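Local coordinates for protein agarase (Microbulbifer thermotolerans, PDB 3WZ1) that cleaves beta-1,4-galactosidic linkages within agarose chains through this GH16 catalytic domain, giving neoagarotetraose as the main product, at residues Val87-Ile92 with Ile236-Gln241; Leu110-Leu115 with Gly137-Gly142. All coordinates share one frame; numbering follows the deposited sequence.

Interaction 1: residues Val87-Ile92 with Ile236-Gln241; sequences VYLGSI and INMEDQ
Leu89 CG lies anti to its own carbonyl carbon (chi1 -61°), and its CB points toward 236-241. Its CD1 branch then reaches the backbone beyond, 3.4 Å from Met238 O and 3.5 Å from Asp240 N. Those two polar atoms have hydrogen-bond partners elsewhere, Trp62 NE1 and Thr60 OG1. The other branch, CD2, packs on Met238 CB, and the two side chains cross at about a right angle. Ile92 and Ile236 behave differently. They lie side by side and point the same way, with their CD1 methyls 4.1 Å apart. Both rest on Leu74 of strand 73-80.

On the other face of the sheet Ser91 and Asn237 form a non-hydrogen-bonded antiparallel pair, side by side. Ser91 OG is anti to its backbone N (chi1 179°) and comes 3.6 Å from Asn237 CB, while its hydrogen bond goes to Gly49 O. The backbones of Ile92 and Ile236 exchange two bonds: Ile92 N to Ile236 O and Ile236 N to Ile92 O, each 2.9 Å. A longer bond, Met238 N to Gly90 O at 3.3 Å, continues the pairing. Past it, near Leu89, the strands draw apart and side-chain packing takes over. Glu239 turns away from strand 87-94, and its OE1 accepts a bond of 2.9 Å from Gln241 NE2. That NE2 also donates to Glu134, the predicted proton donor. This is antiparallel strand pairing in the beta-jelly roll of a GH16 enzyme, and strand 232-239 brings Glu239 close to the predicted catalytic pair.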
ATOM      1  N   VAL A  87      -3.505  11.776  14.963  1.00 11.00           N
ATOM      2  CA  VAL A  87      -4.372  11.632  13.799  1.00 10.67           C
ATOM      3  C   VAL A  87      -4.926  10.220  13.783  1.00 10.02           C
ATOM      4  O   VAL A  87      -4.186   9.249  13.665  1.00  9.12           O
ATOM      5  CB  VAL A  87      -3.580  11.880  12.500  1.00 11.17           C
ATOM      6  CG1 VAL A  87      -4.514  11.866  11.311  1.00 11.45           C
ATOM      7  CG2 VAL A  87      -2.768  13.180  12.574  1.00 11.86           C
ATOM      8  N   TYR A  88      -6.238  10.108  13.931  1.00  9.37           N
ATOM      9  CA  TYR A  88      -6.912   8.849  13.727  1.00  9.49           C
ATOM     10  C   TYR A  88      -6.942   8.526  12.240  1.00  9.11           C
ATOM     11  O   TYR A  88      -7.319   9.374  11.434  1.00  9.06           O
ATOM     12  CB  TYR A  88      -8.347   8.898  14.267  1.00  9.80           C
ATOM     13  CG  TYR A  88      -8.523   8.837  15.773  1.00 10.33           C
ATOM     14  CD1 TYR A  88      -7.719   8.033  16.566  1.00 10.50           C
ATOM     15  CD2 TYR A  88      -9.575   9.521  16.368  1.00 10.42           C
ATOM     16  CE1 TYR A  88      -7.926   7.949  17.943  1.00 11.28           C
ATOM     17  CE2 TYR A  88      -9.795   9.444  17.735  1.00 10.82           C
ATOM     18  CZ  TYR A  88      -8.961   8.650  18.501  1.00 11.25           C
ATOM     19  OH  TYR A  88      -9.177   8.537  19.870  1.00 13.04           O
ATOM     20  N   LEU A  89      -6.515   7.316  11.899  1.00  8.30           N
ATOM     21  CA  LEU A  89      -6.414   6.872  10.498  1.00  8.37           C
ATOM     22  C   LEU A  89      -6.947   5.465  10.299  1.00  8.14           C
ATOM     23  O   LEU A  89      -6.776   4.586  11.161  1.00  8.22           O
ATOM     24  CB  LEU A  89      -4.951   6.917  10.013  1.00  8.60           C
ATOM     25  CG  LEU A  89      -4.282   8.284  10.031  1.00  8.61           C
ATOM     26  CD1 LEU A  89      -2.812   8.174   9.669  1.00  8.68           C
ATOM     27  CD2 LEU A  89      -4.991   9.220   9.066  1.00  8.66           C
ATOM     28  N   GLY A  90      -7.551   5.220   9.139  1.00  7.46           N
ATOM     29  CA  GLY A  90      -7.994   3.883   8.800  1.00  7.63           C
ATOM     30  C   GLY A  90      -6.852   2.935   8.497  1.00  7.54           C
ATOM     31  O   GLY A  90      -5.768   3.347   8.036  1.00  7.71           O
ATOM     32  N   SER A  91      -7.116   1.654   8.724  1.00  7.58           N
ATOM     33  CA  SER A  91      -6.188   0.594   8.367  1.00  7.60           C
ATOM     34  C   SER A  91      -6.915  -0.716   8.368  1.00  7.72           C
ATOM     35  O   SER A  91      -7.679  -0.983   9.294  1.00  7.89           O
ATOM     36  CB  SER A  91      -5.029   0.513   9.359  1.00  7.78           C
ATOM     37  OG  SER A  91      -4.149  -0.547   9.015  1.00  7.99           O
ATOM     38  N   ILE A  92      -6.687  -1.538   7.346  1.00  7.95           N
ATOM     39  CA  ILE A  92      -7.139  -2.926   7.343  1.00  8.24           C
ATOM     40  C   ILE A  92      -5.973  -3.808   6.908  1.00  8.38           C
ATOM     41  O   ILE A  92      -5.053  -3.359   6.187  1.00  7.95           O
ATOM     42  CB  ILE A  92      -8.413  -3.146   6.463  1.00  8.37           C
ATOM     43  CG1 ILE A  92      -8.070  -3.220   4.958  1.00  8.85           C
ATOM     44  CG2 ILE A  92      -9.481  -2.098   6.762  1.00  8.40           C
ATOM     45  CD1 ILE A  92      -9.261  -3.653   4.129  1.00  9.08           C
ATOM     46  N   ILE A 236      -3.743  -2.040   3.930  1.00  7.83           N
ATOM     47  CA  ILE A 236      -4.233  -0.832   3.265  1.00  8.16           C
ATOM     48  C   ILE A 236      -4.440   0.171   4.376  1.00  7.85           C
ATOM     49  O   ILE A 236      -5.227  -0.070   5.287  1.00  7.76           O
ATOM     50  CB  ILE A 236      -5.539  -1.070   2.506  1.00  9.23           C
ATOM     51  CG1 ILE A 236      -5.390  -2.216   1.486  1.00 10.10           C
ATOM     52  CG2 ILE A 236      -5.950   0.233   1.806  1.00  9.03           C
ATOM     53  CD1 ILE A 236      -6.716  -2.819   1.064  1.00 11.50           C
ATOM     54  N   ASN A 237      -3.734   1.292   4.338  1.00  7.24           N
ATOM     55  CA  ASN A 237      -3.871   2.259   5.402  1.00  7.21           C
ATOM     56  C   ASN A 237      -3.572   3.659   4.928  1.00  7.19           C
ATOM     57  O   ASN A 237      -3.212   3.857   3.760  1.00  7.13           O
ATOM     58  CB  ASN A 237      -3.005   1.867   6.619  1.00  7.39           C
ATOM     59  CG  ASN A 237      -1.528   2.153   6.435  1.00  7.49           C
ATOM     60  OD1 ASN A 237      -1.136   2.999   5.629  1.00  7.41           O
ATOM     61  ND2 ASN A 237      -0.693   1.470   7.200  1.00  7.41           N
ATOM     62  N   MET A 238      -3.730   4.629   5.830  1.00  7.04           N
ATOM     63  CA  MET A 238      -2.935   5.845   5.757  1.00  7.61           C
ATOM     64  C   MET A 238      -2.001   5.871   6.945  1.00  7.67           C
ATOM     65  O   MET A 238      -2.249   5.231   7.965  1.00  7.96           O
ATOM     66  CB  MET A 238      -3.759   7.124   5.746  1.00  7.63           C
ATOM     67  CG  MET A 238      -4.341   7.480   4.386  1.00  7.85           C
ATOM     68  SD  MET A 238      -5.050   9.124   4.292  1.00  8.63           S
ATOM     69  CE  MET A 238      -6.639   8.881   5.020  1.00  8.42           C
ATOM     70  N   GLU A 239      -0.920   6.623   6.789  1.00  7.83           N
ATOM     71  CA  GLU A 239       0.063   6.840   7.855  1.00  8.09           C
ATOM     72  C   GLU A 239       0.480   8.294   7.921  1.00  8.25           C
ATOM     73  O   GLU A 239       0.757   8.931   6.894  1.00  8.30           O
ATOM     74  CB  GLU A 239       1.308   5.993   7.634  1.00  8.23           C
ATOM     75  CG  GLU A 239       1.069   4.501   7.825  1.00  8.29           C
ATOM     76  CD  GLU A 239       2.272   3.635   7.495  1.00  8.57           C
ATOM     77  OE1 GLU A 239       3.383   4.189   7.264  1.00  8.66           O
ATOM     78  OE2 GLU A 239       2.098   2.384   7.454  1.00  8.88           O
ATOM     79  N   ASP A 240       0.589   8.797   9.140  1.00  8.54           N
ATOM     80  CA  ASP A 240       1.375   9.988   9.419  1.00  8.85           C
ATOM     81  C   ASP A 240       2.751   9.427   9.757  1.00  9.12           C
ATOM     82  O   ASP A 240       2.911   8.761  10.790  1.00  9.81           O
ATOM     83  CB  ASP A 240       0.776  10.772  10.584  1.00  9.18           C
ATOM     84  CG  ASP A 240       1.603  11.959  10.957  1.00  9.73           C
ATOM     85  OD1 ASP A 240       1.382  13.058  10.378  1.00 10.55           O
ATOM     86  OD2 ASP A 240       2.518  11.773  11.782  1.00 10.85           O
ATOM     87  N   GLN A 241       3.720   9.625   8.864  1.00  8.79           N
ATOM     88  CA  GLN A 241       5.025   8.984   8.967  1.00  9.03           C
ATOM     89  C   GLN A 241       6.037   9.901   9.637  1.00  9.55           C
ATOM     90  O   GLN A 241       6.000  11.120   9.441  1.00 10.15           O
ATOM     91  CB  GLN A 241       5.518   8.544   7.587  1.00  8.88           C
ATOM     92  CG  GLN A 241       4.574   7.534   6.936  1.00  9.05           C
ATOM     93  CD  GLN A 241       5.032   7.060   5.574  1.00  9.25           C
ATOM     94  OE1 GLN A 241       5.702   7.789   4.817  1.00  9.63           O
ATOM     95  NE2 GLN A 241       4.653   5.839   5.233  1.00  9.48           N
TER

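Interaction 2: residues Leu110-Leu115 with Gly137-Gly142; sequences LSNMVL and GSDRPG
Two loops of the jelly roll meet here, one shaped by an inverse gamma turn centred on Asn112, the other by an ST turn at Ser138. The loop 110-115 joins strands 102-109 and 116-123. The loop 137-142 follows strand 128-135. Asn112 grips Asp139 with both ends of its amide. OD1 accepts from Asp139 N at 2.8 Å, in the plane of the carbonyl. ND2 donates to Asp139 OD2 at 3.0 Å in a nearly straight bond (171°). The amide and carboxylate planes stand 82° apart, and ND2 meets OD2 from above the carboxylate plane. CG is anti to the backbone N (chi1 -175°), and the end of the side chain comes nearer to 137-142 than its CB bond alone would suggest. An alanine here would probably leave Asp139 N and OD2 without these two partners and let the carboxylate turn more freely.

Gly137 packs closely against 110-115. Its CA is 3.2 Å from Ser111 O, and a side chain would clash with that oxygen. A water ties the same region together: it accepts from Gly137 N and lies within bonding distance of the carbonyls of Ser111 and Leu115. Ser138 N makes a weak bond to Met113 O. A second water bridges Ser138 OG and, weakly, Asn112 O. Ser138 OG also accepts from Arg140 N at 3.0 Å, closing the ST turn. The Arg140 chain is extended from CG to NE and ends at Glu255, in a salt bridge through NE. Val114 CG1 sits 3.6 Å above the plane of the Arg140 guanidinium, over its centre.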
ATOM      1  N   LEU A 110      -5.432   8.332  -4.151  1.00  8.79           N
ATOM      2  CA  LEU A 110      -4.773   8.863  -2.951  1.00  8.77           C
ATOM      3  C   LEU A 110      -5.621   9.936  -2.283  1.00  8.66           C
ATOM      4  O   LEU A 110      -6.316  10.700  -2.957  1.00  8.69           O
ATOM      5  CB  LEU A 110      -3.442   9.523  -3.286  1.00  8.84           C
ATOM      6  CG  LEU A 110      -2.474   8.800  -4.220  1.00  9.00           C
ATOM      7  CD1 LEU A 110      -1.182   9.592  -4.355  1.00  8.85           C
ATOM      8  CD2 LEU A 110      -2.217   7.367  -3.769  1.00  8.63           C
ATOM      9  N   SER A 111      -5.526  10.035  -0.967  1.00  8.55           N
ATOM     10  CA  SER A 111      -6.088  11.182  -0.296  1.00  8.56           C
ATOM     11  C   SER A 111      -5.295  12.443  -0.648  1.00  8.75           C
ATOM     12  O   SER A 111      -4.094  12.388  -0.920  1.00  8.74           O
ATOM     13  CB  SER A 111      -6.073  10.984   1.214  1.00  8.57           C
ATOM     14  OG  SER A 111      -4.735  10.955   1.698  1.00  9.01           O
ATOM     15  N   ASN A 112      -5.985  13.592  -0.600  1.00  9.20           N
ATOM     16  CA  ASN A 112      -5.358  14.866  -0.873  1.00  9.98           C
ATOM     17  C   ASN A 112      -4.836  15.433   0.434  1.00 10.02           C
ATOM     18  O   ASN A 112      -5.333  16.422   0.962  1.00 10.13           O
ATOM     19  CB  ASN A 112      -6.378  15.779  -1.537  1.00 10.50           C
ATOM     20  CG  ASN A 112      -5.800  17.101  -1.975  1.00 11.12           C
ATOM     21  OD1 ASN A 112      -4.626  17.404  -1.796  1.00 11.71           O
ATOM     22  ND2 ASN A 112      -6.679  17.917  -2.580  1.00 12.86           N
ATOM     23  N   MET A 113      -3.803  14.764   0.933  1.00  9.61           N
ATOM     24  CA  MET A 113      -3.243  15.017   2.240  1.00  9.30           C
ATOM     25  C   MET A 113      -1.745  14.785   2.223  1.00  9.03           C
ATOM     26  O   MET A 113      -1.208  14.108   1.335  1.00  9.22           O
ATOM     27  CB  MET A 113      -3.857  14.060   3.264  1.00  9.58           C
ATOM     28  CG  MET A 113      -5.360  14.093   3.407  1.00  9.49           C
ATOM     29  SD  MET A 113      -5.962  15.572   4.266  1.00  9.62           S
ATOM     30  CE  MET A 113      -5.963  14.997   5.972  1.00  9.88           C
ATOM     31  N   VAL A 114      -1.056  15.316   3.233  1.00  8.68           N
ATOM     32  CA  VAL A 114       0.372  15.059   3.394  1.00  9.22           C
ATOM     33  C   VAL A 114       0.664  13.674   3.970  1.00  8.42           C
ATOM     34  O   VAL A 114       1.811  13.221   4.023  1.00  8.95           O
ATOM     35  CB  VAL A 114       1.078  16.133   4.230  1.00  9.25           C
ATOM     36  CG1 VAL A 114       0.984  17.477   3.522  1.00  9.62           C
ATOM     37  CG2 VAL A 114       0.527  16.220   5.662  1.00  9.37           C
ATOM     38  N   LEU A 115      -0.387  13.026   4.459  1.00  8.35           N
ATOM     39  CA  LEU A 115      -0.312  11.641   4.908  1.00  8.50           C
ATOM     40  C   LEU A 115       0.077  10.714   3.781  1.00  8.33           C
ATOM     41  O   LEU A 115      -0.272  10.949   2.627  1.00  8.54           O
ATOM     42  CB  LEU A 115      -1.683  11.209   5.415  1.00  8.64           C
ATOM     43  CG  LEU A 115      -2.255  12.011   6.579  1.00  8.85           C
ATOM     44  CD1 LEU A 115      -3.733  11.738   6.736  1.00  9.08           C
ATOM     45  CD2 LEU A 115      -1.501  11.653   7.849  1.00  9.03           C
ATOM     46  N   GLY A 137      -0.584  12.640  -1.498  1.00  9.81           N
ATOM     47  CA  GLY A 137      -1.419  13.323  -2.498  1.00 10.35           C
ATOM     48  C   GLY A 137      -1.552  14.833  -2.399  1.00 11.34           C
ATOM     49  O   GLY A 137      -2.088  15.447  -3.316  1.00 11.81           O
ATOM     50  N   SER A 138      -1.041  15.422  -1.314  1.00 10.86           N
ATOM     51  CA  SER A 138      -1.306  16.824  -0.958  1.00 11.42           C
ATOM     52  C   SER A 138      -1.142  17.822  -2.095  1.00 12.35           C
ATOM     53  O   SER A 138      -0.098  17.852  -2.740  1.00 11.75           O
ATOM     54  CB  SER A 138      -0.367  17.269   0.144  1.00 11.39           C
ATOM     55  OG  SER A 138      -0.719  18.585   0.521  1.00 11.73           O
ATOM     56  N   ASP A 139      -2.149  18.679  -2.243  1.00 12.64           N
ATOM     57  CA  ASP A 139      -2.101  19.818  -3.168  1.00 14.27           C
ATOM     58  C   ASP A 139      -1.573  21.091  -2.482  1.00 14.64           C
ATOM     59  O   ASP A 139      -1.701  22.187  -3.048  1.00 15.19           O
ATOM     60  CB  ASP A 139      -3.479  20.048  -3.815  1.00 14.76           C
ATOM     61  CG  ASP A 139      -4.570  20.515  -2.823  1.00 14.78           C
ATOM     62  OD1 ASP A 139      -4.272  20.719  -1.629  1.00 15.63           O
ATOM     63  OD2 ASP A 139      -5.746  20.643  -3.265  1.00 17.04           O
ATOM     64  N   ARG A 140      -0.971  20.974  -1.291  1.00 15.05           N
ATOM     65  CA  ARG A 140      -0.403  22.161  -0.622  1.00 15.48           C
ATOM     66  C   ARG A 140       0.600  22.849  -1.523  1.00 17.12           C
ATOM     67  O   ARG A 140       1.412  22.193  -2.177  1.00 16.88           O
ATOM     68  CB  ARG A 140       0.362  21.794   0.639  1.00 14.84           C
ATOM     69  CG  ARG A 140      -0.494  21.531   1.860  1.00 14.40           C
ATOM     70  CD  ARG A 140       0.423  21.310   3.039  1.00 13.51           C
ATOM     71  NE  ARG A 140      -0.277  20.845   4.237  1.00 12.86           N
ATOM     72  CZ  ARG A 140       0.326  20.599   5.387  1.00 12.05           C
ATOM     73  NH1 ARG A 140       1.629  20.778   5.550  1.00 12.19           N
ATOM     74  NH2 ARG A 140      -0.406  20.166   6.407  1.00 11.82           N
ATOM     75  N   PRO A 141       0.590  24.187  -1.541  1.00 19.20           N
ATOM     76  CA  PRO A 141       1.728  24.839  -2.191  1.00 20.15           C
ATOM     77  C   PRO A 141       3.062  24.425  -1.568  1.00 20.34           C
ATOM     78  O   PRO A 141       3.195  24.405  -0.351  1.00 20.90           O
ATOM     79  CB  PRO A 141       1.459  26.342  -1.957  1.00 20.82           C
ATOM     80  CG  PRO A 141       0.004  26.448  -1.669  1.00 21.61           C
ATOM     81  CD  PRO A 141      -0.378  25.149  -0.991  1.00 20.60           C
ATOM     82  N   GLY A 142       4.056  24.089  -2.395  1.00 19.96           N
ATOM     83  CA  GLY A 142       5.328  23.600  -1.904  1.00 19.84           C
ATOM     84  C   GLY A 142       5.429  22.080  -1.775  1.00 18.17           C
ATOM     85  O   GLY A 142       6.483  21.567  -1.335  1.00 18.85           O
TER
HETATM   86  O   HOH W   1      -1.974  10.840   0.400  1.00  8.43           O
HETATM   87  O   HOH W   2      -2.907  18.575   2.091  1.00 14.46           O

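In the fold
Interaction 1 pairs strands of the jelly roll, and interaction 2 joins two loops beside it. Their centres are 15 Å apart, and both segments of interaction 2 fall between those of interaction 1 in sequence. They touch directly. Leu89 CD2 packs 3.7 Å from Leu115 CD1, Leu115 CD2 is 3.7 Å from Asp240 CB, and Met238 SD lies 3.2 Å from Ser111 OG. Interaction 1 is the nearer to the predicted catalytic residues: the side chain of Glu239 is about 5 Å from that of Glu134 and about 6 Å from that of Glu129. In interaction 2 the Leu110 side chain is about 8 Å from that of Glu134.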